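CRISPR-associated endoribonuclease Cas2 2 (Sulfolobus solfataricus, PDB 3EXC) cleaves single-stranded RNA as a magnesium-dependent endoribonuclease of the CRISPR adaptive immune system and works as a homodimer. Local coordinates at residues K5-Y10 against R73-R78; K20-L25 against L30-R35; D49-V54 against V65-L70. The protein carries 2 engineered substitutions. One frame throughout, in Å; residues are numbered along the deposited sequence.

Contact 1 (K5-Y10 against R73-R78); sequences KLLVVY and RDWERR. With NA (sodium ion), chain C.
Lys-5 and Leu-7 of strand 5-11 meet one residue of the segment 73-78, Trp-75. The first torsion of Trp-75 (chi1 171°, CG opposite the backbone N) lays the indole along the strand from Lys-5 to Leu-7. Lys-5 CD approaches the five-membered ring obliquely, 3.6 Å from Trp-75 CD1. The Lys-5 chain bends beyond CG, and NZ makes an off-centre cation-pi contact, 4.5 Å from the centroid of that ring. NZ also forms salt bridges with Glu-39 and Asp-41, which probably helps to balance the charge of this buried lysine. At the far end of the indole, Leu-7 CD2 packs against Trp-75 CZ3 at 3.9 Å. The helix ends at Arg-77, the first residue outside helical geometry, and Arg-78 turns back over the indole. Its NH2 lies 3.3 Å above the face away from Lys-5 NZ, offset toward the rim, so the indole sits between two basic groups. The same NH2 donates to Trp-75 O at 2.7 Å. Farther along the strand, Tyr-10 O binds a sodium ion at 2.8 Å, with two waters and Gln-34 OE1 of the second subunit. The contact joins the short helix after strand 64-70 to an inner strand of the Cas2 ferredoxin-like sheet, at the dimer interface.

Contact 2 (K20-L25 against L30-R35); sequences KLANNL and LERIQR. With NA (sodium ion), chain B.
Leu-25 O accepts a backbone hydrogen bond from Leu-30 N at 3.0 Å, with an N-H...O angle of 143°, which ties helix 20-25 to the start of segment 30-35. The donor is tilted 23° from the carbonyl plane. Leu-30 keeps its side chain close to the same carbonyl. Its CB is 3.5 Å from Leu-25 O. Its first torsion (chi1 -54°) sets CG beside the donor N, and so also near Leu-25 O, at 3.7 Å. The two leucine side chains meet more loosely, Leu-25 CB to Leu-30 CG at 4.5 Å. Both leucines also pack on Phe-38 of strand 37-41, so they belong to the core between helix and sheet. This is the turn from the first helix into the second strand of the ferredoxin-like fold, a beta-alpha-beta unit that starts with strand 5-11. Farther along, the contact is made by an arginine tip. Arg-32 runs out from the strand, bends at chi3, and brings NH2 obliquely to Ala-22 CB at 3.3 Å. The other tip nitrogen turns back to its own segment. Arg-32 NH1 makes weak bonds to Arg-35 O at 2.7 Å and to Gln-34 O at 3.4 Å. A classic beta bulge sets two residues, Ile-33 and Gln-34, opposite Ala-37. The straight side chain of Gln-34 carries OE1 to a sodium ion at 2.6 Å. Two waters and Tyr-10 O of the second subunit also bind it, so the ion bridges the dimer. Arg-35 N is hydrogen-bonded to OD2 of Asp-11 of the second subunit, the predicted catalytic magnesium ligand.

Contact 3 (D49-V54 against V65-L70); sequences DLVRVV and VHIIPL
Leu-50, Val-51 and Val-54 of helix 47-57 pack on Val-65 and Ile-67 of strand 64-70. This is the second helix of the ferredoxin-like fold lying against the strand that follows it. The two short segments run antiparallel, at 170°, and their axes come within 10.7 Å. No hydrogen bond crosses between them.

Polar bonding stays within each element or turns to the sheet. Val-54 N bonds to Leu-50 O at 3.0 Å, as in a regular helix. The strand pairs with strand 5-11 on one edge, and residues 65 to 67 join an antiparallel ladder with a strand of the second subunit, so the sheet continues across the dimer.

Apolar packing does all the work between the segments. Ile-67 takes two partners with two branches. Its CG2, anti to the backbone N, meets Leu-50 CD2 at 4.1 Å, and the two chains lie alongside one another, pointing opposite ways. Its CD1 extends from the other branch to Val-51 CG2 at 3.8 Å. Leu-50 goes on to Leu-6 of strand 5-11 and Leu-25 of helix 15-27, which carries the packing deeper into the core. Val-51 also packs on Ile-79 and Val-54 on Ile-81 of the second subunit. Val-54 CG1 meets both methyls of Val-65, 3.6 Å from its CG2 and 3.8 Å from its CG1.

In the fold
Strand 5-11 opens the chain, and contact 1 brings residues 73-78 back to it, closing a wide loop that holds both other contacts. Contact 2 is the first within it, a short closure between helix 15-27 and strand 31-34. Contact 3 follows in series, between helix 47-57 and strand 64-70. Neither crosses the other. All three reach the same sheet, and strands 5-11 and 64-70 are neighbours in it. Strand 5-11 turns Leu-6, Val-8 and Tyr-10 to the core with the two long helices, while Lys-5 and Leu-7 meet Trp-75 on the other face. The helices of contacts 2 and 3 touch through Leu-21 and Val-54. Each contact also touches the second subunit.

Contact 1 (K5-Y10 against R73-R78)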
# COMPACT_ATOMS: atom_id res chain seq x y z
N LYS A 5 -9.15 -3.02 -10.80
CA LYS A 5 -8.04 -3.58 -10.05
C LYS A 5 -8.27 -3.60 -8.55
O LYS A 5 -9.20 -3.00 -8.02
CB LYS A 5 -6.79 -2.75 -10.28
CG LYS A 5 -6.54 -2.55 -11.68
CD LYS A 5 -5.17 -2.98 -11.91
CE LYS A 5 -5.16 -4.32 -12.58
NZ LYS A 5 -3.94 -4.91 -12.05
N LEU A 6 -7.38 -4.25 -7.84
CA LEU A 6 -7.32 -4.00 -6.43
C LEU A 6 -5.96 -4.13 -5.94
O LEU A 6 -5.14 -4.76 -6.57
CB LEU A 6 -8.28 -4.88 -5.64
CG LEU A 6 -8.28 -6.36 -5.77
CD1 LEU A 6 -7.00 -6.84 -5.26
CD2 LEU A 6 -9.41 -6.77 -4.86
N LEU A 7 -5.71 -3.44 -4.84
CA LEU A 7 -4.46 -3.47 -4.11
C LEU A 7 -4.74 -4.09 -2.77
O LEU A 7 -5.77 -3.77 -2.14
CB LEU A 7 -4.02 -2.08 -3.71
CG LEU A 7 -3.67 -1.16 -4.82
CD1 LEU A 7 -3.40 0.20 -4.11
CD2 LEU A 7 -2.40 -1.77 -5.36
N VAL A 8 -3.81 -4.91 -2.33
CA VAL A 8 -3.82 -5.37 -0.97
C VAL A 8 -2.52 -4.88 -0.38
O VAL A 8 -1.44 -5.22 -0.88
CB VAL A 8 -3.79 -6.88 -0.93
CG1 VAL A 8 -3.80 -7.36 0.50
CG2 VAL A 8 -5.02 -7.36 -1.65
N VAL A 9 -2.62 -4.10 0.67
CA VAL A 9 -1.50 -3.58 1.37
C VAL A 9 -1.58 -4.11 2.80
O VAL A 9 -2.58 -3.95 3.51
CB VAL A 9 -1.59 -2.01 1.37
CG1 VAL A 9 -0.41 -1.37 2.09
CG2 VAL A 9 -1.60 -1.53 -0.08
N TYR A 10 -0.50 -4.67 3.31
CA TYR A 10 -0.56 -5.23 4.68
C TYR A 10 0.57 -4.78 5.66
O TYR A 10 1.72 -4.36 5.28
CB TYR A 10 -0.74 -6.76 4.63
CG TYR A 10 0.27 -7.48 3.77
CD1 TYR A 10 0.05 -7.66 2.41
CD2 TYR A 10 1.46 -7.99 4.32
CE1 TYR A 10 1.03 -8.30 1.60
CE2 TYR A 10 2.42 -8.65 3.53
CZ TYR A 10 2.17 -8.80 2.16
OH TYR A 10 3.07 -9.44 1.35
N ARG A 73 -7.29 2.85 -15.05
CA ARG A 73 -6.56 4.04 -15.44
C ARG A 73 -5.86 4.68 -14.25
O ARG A 73 -4.79 5.21 -14.42
CB ARG A 73 -7.45 5.05 -16.18
CG ARG A 73 -7.86 4.56 -17.55
CD ARG A 73 -6.66 4.46 -18.57
NE ARG A 73 -6.00 5.77 -18.80
CZ ARG A 73 -4.70 6.02 -18.65
NH1 ARG A 73 -4.28 7.24 -18.86
NH2 ARG A 73 -3.83 5.07 -18.31
N ASP A 74 -6.46 4.64 -13.05
CA ASP A 74 -5.78 5.12 -11.84
C ASP A 74 -4.54 4.29 -11.55
O ASP A 74 -3.50 4.81 -11.17
CB ASP A 74 -6.64 4.94 -10.56
CG ASP A 74 -7.98 5.64 -10.63
OD1 ASP A 74 -7.99 6.82 -11.15
OD2 ASP A 74 -9.04 4.99 -10.16
N TRP A 75 -4.62 2.97 -11.68
CA TRP A 75 -3.43 2.15 -11.45
C TRP A 75 -2.32 2.47 -12.50
O TRP A 75 -1.12 2.65 -12.20
CB TRP A 75 -3.86 0.71 -11.61
CG TRP A 75 -2.70 -0.21 -11.62
CD1 TRP A 75 -2.29 -1.02 -12.65
CD2 TRP A 75 -1.77 -0.41 -10.54
NE1 TRP A 75 -1.14 -1.73 -12.27
CE2 TRP A 75 -0.82 -1.37 -10.98
CE3 TRP A 75 -1.63 0.16 -9.26
CZ2 TRP A 75 0.26 -1.77 -10.19
CZ3 TRP A 75 -0.58 -0.26 -8.45
CH2 TRP A 75 0.36 -1.20 -8.93
N GLU A 76 -2.75 2.54 -13.76
CA GLU A 76 -1.84 2.89 -14.86
C GLU A 76 -1.11 4.21 -14.63
O GLU A 76 0.03 4.33 -14.97
CB GLU A 76 -2.60 2.90 -16.19
CG GLU A 76 -2.84 1.49 -16.57
CD GLU A 76 -3.52 1.31 -17.90
OE1 GLU A 76 -4.14 2.28 -18.42
OE2 GLU A 76 -3.43 0.18 -18.46
N ARG A 77 -1.77 5.19 -14.07
CA ARG A 77 -1.15 6.46 -13.89
C ARG A 77 -0.44 6.56 -12.56
O ARG A 77 -0.06 7.62 -12.21
CB ARG A 77 -2.19 7.57 -13.96
CG ARG A 77 -2.88 7.64 -15.34
CD ARG A 77 -3.34 9.08 -15.68
NE ARG A 77 -2.14 9.80 -16.17
CZ ARG A 77 -1.55 10.86 -15.57
NH1 ARG A 77 -0.47 11.38 -16.10
NH2 ARG A 77 -2.06 11.45 -14.50
N ARG A 78 -0.24 5.49 -11.84
CA ARG A 78 0.62 5.55 -10.65
C ARG A 78 2.02 6.06 -11.06
O ARG A 78 2.39 6.04 -12.23
CB ARG A 78 0.78 4.12 -10.11
CG ARG A 78 1.63 3.26 -11.05
CD ARG A 78 1.60 1.78 -10.61
NE ARG A 78 2.34 0.89 -11.46
CZ ARG A 78 1.88 0.44 -12.63
NH1 ARG A 78 2.60 -0.44 -13.34
NH2 ARG A 78 0.70 0.88 -13.12
NA NA C . 2.31 -1.61 5.40
O HOH W 1 3.09 -1.46 2.70
O HOH W 2 4.52 -3.03 6.09

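Contact 2 (K20-L25 against L30-R35)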
# COMPACT_ATOMS: atom_id res chain seq x y z
N LYS A 20 3.12 -16.48 4.85
CA LYS A 20 1.90 -17.23 4.56
C LYS A 20 0.94 -16.37 3.72
O LYS A 20 0.40 -16.84 2.72
CB LYS A 20 1.22 -17.60 5.83
CG LYS A 20 0.18 -18.71 5.66
CD LYS A 20 -0.38 -19.18 7.05
CE LYS A 20 -0.71 -20.62 7.05
NZ LYS A 20 -1.04 -21.09 8.42
N LEU A 21 0.73 -15.12 4.13
CA LEU A 21 -0.18 -14.20 3.40
C LEU A 21 0.33 -13.91 1.99
O LEU A 21 -0.41 -14.09 1.05
CB LEU A 21 -0.39 -12.89 4.17
CG LEU A 21 -1.36 -11.90 3.54
CD1 LEU A 21 -2.76 -12.46 3.49
CD2 LEU A 21 -1.34 -10.59 4.32
N ALA A 22 1.61 -13.55 1.86
CA ALA A 22 2.25 -13.31 0.55
C ALA A 22 2.05 -14.54 -0.32
O ALA A 22 1.66 -14.40 -1.47
CB ALA A 22 3.73 -13.00 0.68
N ASN A 23 2.26 -15.72 0.25
CA ASN A 23 2.12 -16.98 -0.51
C ASN A 23 0.72 -17.18 -1.00
O ASN A 23 0.51 -17.61 -2.14
CB ASN A 23 2.50 -18.23 0.32
CG ASN A 23 3.99 -18.38 0.52
OD1 ASN A 23 4.80 -17.62 -0.07
ND2 ASN A 23 4.38 -19.31 1.39
N ASN A 24 -0.24 -16.91 -0.11
CA ASN A 24 -1.65 -17.05 -0.48
C ASN A 24 -2.22 -16.03 -1.45
O ASN A 24 -3.00 -16.36 -2.34
CB ASN A 24 -2.51 -17.16 0.74
CG ASN A 24 -2.50 -18.59 1.27
OD1 ASN A 24 -1.64 -18.96 2.11
ND2 ASN A 24 -3.40 -19.42 0.71
N LEU A 25 -1.81 -14.79 -1.28
CA LEU A 25 -2.08 -13.76 -2.31
C LEU A 25 -1.53 -14.16 -3.72
O LEU A 25 -2.22 -13.95 -4.69
CB LEU A 25 -1.57 -12.37 -1.82
CG LEU A 25 -2.07 -11.80 -0.49
CD1 LEU A 25 -1.40 -10.45 -0.20
CD2 LEU A 25 -3.57 -11.63 -0.58
N LEU A 30 -2.78 -12.70 -7.35
CA LEU A 30 -2.28 -11.31 -7.25
C LEU A 30 -0.77 -11.29 -7.46
O LEU A 30 -0.14 -12.31 -7.27
CB LEU A 30 -2.52 -10.72 -5.88
CG LEU A 30 -3.88 -10.69 -5.26
CD1 LEU A 30 -4.17 -9.28 -4.86
CD2 LEU A 30 -4.87 -11.04 -6.22
N GLU A 31 -0.20 -10.14 -7.80
CA GLU A 31 1.21 -10.03 -8.08
C GLU A 31 1.88 -9.11 -7.12
O GLU A 31 1.36 -8.01 -6.86
CB GLU A 31 1.41 -9.55 -9.52
CG GLU A 31 1.32 -10.77 -10.47
CD GLU A 31 1.53 -10.40 -11.91
OE1 GLU A 31 2.21 -9.36 -12.19
OE2 GLU A 31 1.02 -11.15 -12.78
N ARG A 32 3.05 -9.51 -6.62
CA ARG A 32 3.73 -8.64 -5.69
C ARG A 32 4.23 -7.38 -6.37
O ARG A 32 4.79 -7.46 -7.42
CB ARG A 32 4.87 -9.34 -5.00
CG ARG A 32 5.43 -8.46 -3.91
CD ARG A 32 6.78 -8.99 -3.42
NE ARG A 32 6.66 -10.20 -2.60
CZ ARG A 32 6.37 -10.27 -1.30
NH1 ARG A 32 6.15 -9.17 -0.60
NH2 ARG A 32 6.34 -11.45 -0.68
N ILE A 33 3.96 -6.22 -5.80
CA ILE A 33 4.55 -4.98 -6.31
C ILE A 33 5.56 -4.39 -5.30
O ILE A 33 6.36 -3.58 -5.70
CB ILE A 33 3.50 -3.89 -6.62
CG1 ILE A 33 2.72 -3.58 -5.39
CG2 ILE A 33 2.58 -4.35 -7.69
CD1 ILE A 33 1.74 -2.28 -5.47
N GLN A 34 5.48 -4.74 -4.01
CA GLN A 34 6.47 -4.25 -3.00
C GLN A 34 6.48 -5.22 -1.91
O GLN A 34 5.63 -6.07 -1.86
CB GLN A 34 5.92 -3.06 -2.25
CG GLN A 34 5.97 -1.85 -2.92
CD GLN A 34 5.70 -0.69 -2.03
OE1 GLN A 34 5.81 -0.79 -0.79
NE2 GLN A 34 5.50 0.47 -2.66
N ARG A 35 7.35 -5.01 -0.93
CA ARG A 35 7.43 -5.92 0.20
C ARG A 35 6.08 -6.23 0.91
O ARG A 35 5.85 -7.34 1.43
CB ARG A 35 8.45 -5.41 1.22
CG ARG A 35 8.13 -5.77 2.61
CD ARG A 35 9.09 -5.12 3.58
NE ARG A 35 8.49 -5.24 4.90
CZ ARG A 35 8.73 -6.24 5.72
NH1 ARG A 35 9.57 -7.20 5.38
NH2 ARG A 35 8.12 -6.29 6.90
NA NA B . 5.53 -2.11 1.44
O HOH W 1 3.09 -1.46 2.70
O HOH W 3 6.82 -2.35 3.82

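Contact 3 (D49-V54 against V65-L70)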
# COMPACT_ATOMS: atom_id res chain seq x y z
N ASP A 49 -13.59 -14.75 -1.07
CA ASP A 49 -12.45 -15.61 -0.75
C ASP A 49 -11.21 -14.89 -0.32
O ASP A 49 -10.52 -15.36 0.59
CB ASP A 49 -12.12 -16.55 -1.89
CG ASP A 49 -12.99 -17.75 -1.88
OD1 ASP A 49 -12.71 -18.69 -2.64
OD2 ASP A 49 -13.98 -17.76 -1.08
N LEU A 50 -10.92 -13.77 -1.00
CA LEU A 50 -9.84 -12.86 -0.63
C LEU A 50 -9.97 -12.40 0.84
O LEU A 50 -9.03 -12.53 1.63
CB LEU A 50 -9.75 -11.66 -1.58
CG LEU A 50 -8.67 -10.65 -1.25
CD1 LEU A 50 -7.37 -11.37 -1.32
CD2 LEU A 50 -8.68 -9.51 -2.27
N VAL A 51 -11.12 -11.88 1.21
CA VAL A 51 -11.31 -11.42 2.55
C VAL A 51 -11.18 -12.57 3.55
O VAL A 51 -10.51 -12.40 4.57
CB VAL A 51 -12.66 -10.68 2.69
CG1 VAL A 51 -12.99 -10.35 4.13
CG2 VAL A 51 -12.63 -9.39 1.84
N ARG A 52 -11.77 -13.73 3.25
CA ARG A 52 -11.68 -14.88 4.15
C ARG A 52 -10.21 -15.27 4.31
O ARG A 52 -9.71 -15.43 5.42
CB ARG A 52 -12.55 -16.05 3.66
CG ARG A 52 -13.50 -16.67 4.72
CD ARG A 52 -13.63 -18.22 4.60
NE ARG A 52 -13.22 -18.83 3.29
CZ ARG A 52 -13.41 -20.13 2.94
NH1 ARG A 52 -13.00 -20.56 1.75
NH2 ARG A 52 -14.02 -21.01 3.78
N VAL A 53 -9.46 -15.36 3.24
CA VAL A 53 -8.04 -15.68 3.35
C VAL A 53 -7.27 -14.73 4.25
O VAL A 53 -6.53 -15.16 5.14
CB VAL A 53 -7.37 -15.66 1.97
CG1 VAL A 53 -5.81 -15.43 2.04
CG2 VAL A 53 -7.78 -16.89 1.18
N VAL A 54 -7.42 -13.44 4.02
CA VAL A 54 -6.71 -12.49 4.81
C VAL A 54 -7.10 -12.65 6.26
O VAL A 54 -6.25 -12.77 7.11
CB VAL A 54 -6.99 -11.06 4.30
CG1 VAL A 54 -6.45 -10.06 5.30
CG2 VAL A 54 -6.37 -10.85 2.91
N VAL A 65 -4.73 -4.79 7.23
CA VAL A 65 -4.71 -5.07 5.82
C VAL A 65 -5.73 -4.18 5.16
O VAL A 65 -6.88 -4.07 5.62
CB VAL A 65 -5.05 -6.54 5.53
CG1 VAL A 65 -4.94 -6.80 4.00
CG2 VAL A 65 -4.02 -7.51 6.19
N HIS A 66 -5.34 -3.51 4.09
CA HIS A 66 -6.26 -2.72 3.33
C HIS A 66 -6.50 -3.37 2.00
O HIS A 66 -5.56 -3.80 1.33
CB HIS A 66 -5.60 -1.43 3.04
CG HIS A 66 -5.78 -0.45 4.12
ND1 HIS A 66 -5.08 -0.54 5.30
CD2 HIS A 66 -6.62 0.61 4.24
CE1 HIS A 66 -5.51 0.41 6.13
NE2 HIS A 66 -6.44 1.13 5.50
N ILE A 67 -7.76 -3.55 1.64
CA ILE A 67 -8.09 -4.09 0.34
C ILE A 67 -8.84 -2.98 -0.36
O ILE A 67 -9.93 -2.55 0.09
CB ILE A 67 -8.99 -5.29 0.45
CG1 ILE A 67 -8.31 -6.42 1.27
CG2 ILE A 67 -9.49 -5.71 -1.00
CD1 ILE A 67 -9.32 -7.50 1.73
N ILE A 68 -8.21 -2.48 -1.41
CA ILE A 68 -8.58 -1.21 -2.01
C ILE A 68 -8.87 -1.40 -3.50
O ILE A 68 -7.98 -1.80 -4.22
CB ILE A 68 -7.43 -0.21 -1.91
CG1 ILE A 68 -7.10 0.06 -0.42
CG2 ILE A 68 -7.86 1.14 -2.56
CD1 ILE A 68 -5.80 0.74 -0.23
N PRO A 69 -10.13 -1.13 -3.94
CA PRO A 69 -10.45 -1.19 -5.40
C PRO A 69 -9.93 0.05 -6.12
O PRO A 69 -9.95 1.12 -5.53
CB PRO A 69 -12.00 -1.17 -5.41
CG PRO A 69 -12.36 -0.37 -4.10
CD PRO A 69 -11.29 -0.73 -3.10
N LEU A 70 -9.40 -0.08 -7.33
CA LEU A 70 -9.18 1.09 -8.14
C LEU A 70 -9.42 0.85 -9.59
O LEU A 70 -9.52 -0.28 -9.98
CB LEU A 70 -7.82 1.66 -7.93
CG LEU A 70 -6.61 0.79 -8.12
CD1 LEU A 70 -5.52 1.71 -7.72
CD2 LEU A 70 -6.72 -0.35 -7.20